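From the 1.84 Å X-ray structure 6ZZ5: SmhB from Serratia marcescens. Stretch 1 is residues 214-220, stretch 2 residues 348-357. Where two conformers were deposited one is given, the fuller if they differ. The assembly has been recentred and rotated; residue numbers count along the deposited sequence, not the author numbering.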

ATOM      1  N   GLY A 214      10.842   3.911   6.817  1.00 15.24           N
ATOM      2  CA  GLY A 214      10.864   3.891   5.341  1.00 17.13           C
ATOM      3  C   GLY A 214      12.053   3.124   4.782  1.00 16.26           C
ATOM      4  O   GLY A 214      12.257   3.164   3.571  1.00 18.82           O
ATOM      5  N   GLY A 215      12.748   2.343   5.606  1.00 15.03           N
ATOM      6  CA  GLY A 215      13.864   1.502   5.128  1.00 19.55           C
ATOM      7  C   GLY A 215      13.366   0.122   4.807  1.00 16.47           C
ATOM      8  O   GLY A 215      13.479  -0.744   5.678  1.00 15.82           O
ATOM      9  N   ILE A 216      12.748  -0.033   3.641  1.00 15.19           N
ATOM     10  CA  ILE A 216      12.045  -1.280   3.248  1.00 16.71           C
ATOM     11  C   ILE A 216      12.585  -1.824   1.941  1.00 16.88           C
ATOM     12  O   ILE A 216      12.934  -1.055   1.029  1.00 17.71           O
ATOM     13  N   ALA A 217      12.566  -3.134   1.867  1.00 16.33           N
ATOM     14  CA  ALA A 217      12.767  -3.890   0.617  1.00 20.46           C
ATOM     15  C   ALA A 217      11.565  -4.820   0.442  1.00 19.75           C
ATOM     16  O   ALA A 217      11.085  -5.447   1.439  1.00 17.42           O
ATOM     17  N   MET A 218      11.077  -4.854  -0.786  1.00 18.41           N
ATOM     18  CA  MET A 218      10.087  -5.854  -1.197  1.00 20.21           C
ATOM     19  C   MET A 218      10.609  -6.511  -2.481  1.00 21.62           C
ATOM     20  O   MET A 218      11.016  -5.835  -3.456  1.00 22.25           O
ATOM     21  N   MET A 219      10.546  -7.815  -2.473  1.00 17.96           N
ATOM     22  CA  MET A 219      11.043  -8.650  -3.562  1.00 19.84           C
ATOM     23  C   MET A 219      10.023  -9.741  -3.791  1.00 19.48           C
ATOM     24  O   MET A 219       9.080  -9.825  -3.026  1.00 23.58           O
ATOM     25  N   THR A 220      10.195 -10.519  -4.843  1.00 25.28           N
ATOM     26  CA  THR A 220       9.322 -11.660  -5.196  1.00 22.95           C
ATOM     27  C   THR A 220      10.091 -12.967  -4.969  1.00 26.78           C
ATOM     28  O   THR A 220      11.338 -12.995  -5.027  1.00 27.72           O
ATOM     29  N   SER A 348      22.618  -2.301   6.692  1.00 20.23           N
ATOM     30  CA  SER A 348      21.567  -1.359   6.230  1.00 23.28           C
ATOM     31  C   SER A 348      20.612  -2.109   5.301  1.00 22.80           C
ATOM     32  O   SER A 348      20.962  -3.196   4.803  1.00 20.24           O
ATOM     33  N   ILE A 349      19.452  -1.544   5.001  1.00 19.01           N
ATOM     34  CA  ILE A 349      18.568  -2.204   4.003  1.00 19.91           C
ATOM     35  C   ILE A 349      19.281  -2.295   2.655  1.00 19.56           C
ATOM     36  O   ILE A 349      19.149  -3.340   2.010  1.00 20.21           O
ATOM     37  N   ALA A 350      20.047  -1.286   2.230  1.00 18.77           N
ATOM     38  CA  ALA A 350      20.787  -1.377   0.944  1.00 19.92           C
ATOM     39  C   ALA A 350      21.861  -2.481   0.968  1.00 20.16           C
ATOM     40  O   ALA A 350      21.992  -3.203  -0.040  1.00 23.14           O
ATOM     41  N   ASP A 351      22.584  -2.655   2.065  0.50 23.29           N
ATOM     42  CA  ASP A 351      23.609  -3.726   2.211  0.50 24.07           C
ATOM     43  C   ASP A 351      22.914  -5.092   2.133  0.50 24.64           C
ATOM     44  O   ASP A 351      23.400  -5.964   1.424  0.50 26.40           O
ATOM     45  N   PHE A 352      21.782  -5.260   2.821  1.00 23.86           N
ATOM     46  CA  PHE A 352      21.036  -6.541   2.838  1.00 21.94           C
ATOM     47  C   PHE A 352      20.571  -6.896   1.418  1.00 23.58           C
ATOM     48  O   PHE A 352      20.706  -8.033   0.983  1.00 23.42           O
ATOM     49  N   VAL A 353      19.985  -5.928   0.720  1.00 20.99           N
ATOM     50  CA  VAL A 353      19.488  -6.147  -0.657  1.00 21.43           C
ATOM     51  C   VAL A 353      20.676  -6.370  -1.589  1.00 22.20           C
ATOM     52  O   VAL A 353      20.563  -7.243  -2.467  1.00 22.36           O
ATOM     53  N   LYS A 354      21.792  -5.667  -1.392  1.00 24.16           N
ATOM     54  CA  LYS A 354      22.977  -5.878  -2.256  1.00 28.56           C
ATOM     55  C   LYS A 354      23.464  -7.323  -2.099  1.00 28.76           C
ATOM     56  O   LYS A 354      23.698  -7.983  -3.114  1.00 26.95           O
ATOM     57  N   ARG A 355      23.516  -7.858  -0.888  1.00 30.01           N
ATOM     58  CA  ARG A 355      23.900  -9.284  -0.667  1.00 28.63           C
ATOM     59  C   ARG A 355      22.921 -10.217  -1.359  1.00 27.29           C
ATOM     60  O   ARG A 355      23.368 -11.182  -1.949  1.00 34.14           O
ATOM     61  N   LEU A 356      21.627  -9.934  -1.330  1.00 29.16           N
ATOM     62  CA  LEU A 356      20.622 -10.741  -2.063  1.00 28.39           C
ATOM     63  C   LEU A 356      20.810 -10.593  -3.565  1.00 27.22           C
ATOM     64  O   LEU A 356      20.674 -11.568  -4.261  1.00 35.33           O
ATOM     65  N   ALA A 357      21.081  -9.392  -4.059  1.00 32.17           N
ATOM     66  CA  ALA A 357      21.301  -9.134  -5.503  1.00 30.54           C
ATOM     67  C   ALA A 357      22.462 -10.013  -5.958  1.00 33.42           C
ATOM     68  O   ALA A 357      22.318 -10.648  -7.037  1.00 44.59           O
TER

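No hydrogen bond or salt bridge joins these two stretches; the touching residues are at least 132 positions apart in sequence, and the two stretches bury 253 Å² between them. The side-chain contacts are apolar. Strand 216-220 and helix 349-357 run nearly parallel, with 24° between their N-to-C directions and axes 8.8 Å apart at closest approach.

Alternation along the strand selects the residues that face the helix. The CA-to-CB bonds of A217 and M219 point toward it, whereas those of I216 and M218 point away. On the helix, I349, V353 and L356 answer at spacings of four and three residues, as expected for one helical face.

The backbones come nearest at G215 and I349, whose CA atoms are 6.1 Å apart. I349 (chi1 t, chi2 p) brings CG2 to 4.1 Å from G215 C, CG1 to 3.9 Å from I216 C, and CD1 to 3.9 Å from A217 CB. The small A217 also meets V353 (chi1 t), CB to CG2 at 3.4 Å, the tightest contact. Farther along, M219 (m, t, m) places SD 3.7 Å from CD1 of L356 (m, t).

Within the helical stretch, S348 OG caps the helix by accepting from D351 N at 3.0 Å, and R355 NE forms a salt bridge with D351 OD1 at 3.2 Å; S348 OG and T220 OG1 are also hydrogen-bonded elsewhere in the structure.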

ATOM      1  CB  ILE A 216      10.518  -1.090   3.175  1.00 16.21           C
ATOM      2  CG1 ILE A 216      10.079  -0.070   2.128  1.00 19.14           C
ATOM      3  CG2 ILE A 216      10.004  -0.738   4.557  1.00 18.11           C
ATOM      4  CD1 ILE A 216       8.623  -0.118   1.829  1.00 18.23           C
ATOM      5  CB  ALA A 217      14.053  -4.649   0.656  1.00 21.61           C
ATOM      6  CB  MET A 218       8.718  -5.204  -1.389  1.00 15.35           C
ATOM      7  CG  MET A 218       8.263  -4.344  -0.181  1.00 14.81           C
ATOM      8  SD  MET A 218       6.570  -3.798  -0.305  1.00 19.81           S
ATOM      9  CE  MET A 218       5.637  -5.301  -0.093  1.00 15.96           C
ATOM     10  CB  MET A 219      12.419  -9.194  -3.157  1.00 25.73           C
ATOM     11  CG  MET A 219      13.439  -8.089  -3.139  1.00 31.11           C
ATOM     12  SD  MET A 219      14.778  -8.444  -2.056  1.00 36.63           S
ATOM     13  CE  MET A 219      13.928  -8.387  -0.470  1.00 31.29           C
ATOM     14  CB  THR A 220       8.830 -11.548  -6.648  1.00 25.45           C
ATOM     15  OG1 THR A 220       9.979 -11.461  -7.485  1.00 23.23           O
ATOM     16  CG2 THR A 220       7.915 -10.366  -6.837  1.00 23.09           C
ATOM     17  CB  SER A 348      22.212  -0.178   5.517  1.00 22.82           C
ATOM     18  OG  SER A 348      22.810  -0.611   4.309  1.00 20.40           O
ATOM     19  CB  ILE A 349      17.163  -1.577   3.929  1.00 16.16           C
ATOM     20  CG1 ILE A 349      16.233  -2.535   3.187  1.00 15.86           C
ATOM     21  CG2 ILE A 349      17.193  -0.180   3.325  1.00 18.42           C
ATOM     22  CD1 ILE A 349      16.050  -3.903   3.896  1.00 17.97           C
ATOM     23  CB  ALA A 350      21.425  -0.049   0.576  1.00 21.65           C
ATOM     24  CB  ASP A 351      24.363  -3.550   3.526  0.50 29.97           C
ATOM     25  CG  ASP A 351      25.557  -4.460   3.695  0.50 30.47           C
ATOM     26  OD1 ASP A 351      26.113  -4.907   2.683  0.50 29.87           O
ATOM     27  OD2 ASP A 351      25.905  -4.701   4.843  0.50 32.87           O
ATOM     28  CB  PHE A 352      19.795  -6.404   3.713  1.00 21.98           C
ATOM     29  CG  PHE A 352      19.004  -7.673   3.830  1.00 23.90           C
ATOM     30  CD1 PHE A 352      19.429  -8.692   4.684  1.00 25.75           C
ATOM     31  CD2 PHE A 352      17.801  -7.809   3.132  1.00 23.56           C
ATOM     32  CE1 PHE A 352      18.680  -9.860   4.786  1.00 27.00           C
ATOM     33  CE2 PHE A 352      17.043  -8.958   3.267  1.00 24.00           C
ATOM     34  CZ  PHE A 352      17.503  -9.992   4.077  1.00 24.81           C
ATOM     35  CB  VAL A 353      18.542  -5.015  -1.085  1.00 21.84           C
ATOM     36  CG1 VAL A 353      18.229  -5.092  -2.570  1.00 25.22           C
ATOM     37  CG2 VAL A 353      17.276  -5.055  -0.243  1.00 21.96           C
ATOM     38  CB  LYS A 354      24.062  -4.861  -1.958  1.00 30.72           C
ATOM     39  CG  LYS A 354      25.224  -4.827  -2.946  1.00 36.70           C
ATOM     40  CD  LYS A 354      25.948  -3.483  -2.804  1.00 47.94           C
ATOM     41  CE  LYS A 354      27.454  -3.590  -2.777  1.00 69.94           C
ATOM     42  NZ  LYS A 354      27.980  -3.767  -4.148  1.00 88.55           N
ATOM     43  CB  ARG A 355      23.985  -9.602   0.819  1.00 28.19           C
ATOM     44  CG  ARG A 355      25.257  -9.041   1.438  1.00 34.01           C
ATOM     45  CD  ARG A 355      25.074  -8.808   2.913  1.00 39.97           C
ATOM     46  NE  ARG A 355      26.165  -8.046   3.468  1.00 45.97           N
ATOM     47  CZ  ARG A 355      27.214  -8.558   4.077  1.00 45.36           C
ATOM     48  NH1 ARG A 355      27.332  -9.868   4.260  1.00 48.63           N
ATOM     49  NH2 ARG A 355      28.136  -7.735   4.540  1.00 49.15           N
ATOM     50  CB  LEU A 356      19.207 -10.310  -1.674  1.00 30.54           C
ATOM     51  CG  LEU A 356      18.706 -10.859  -0.355  1.00 32.05           C
ATOM     52  CD1 LEU A 356      17.246 -10.459  -0.165  1.00 31.89           C
ATOM     53  CD2 LEU A 356      18.869 -12.377  -0.316  1.00 36.03           C
ATOM     54  CB  ALA A 357      21.557  -7.680  -5.780  1.00 30.59           C
TER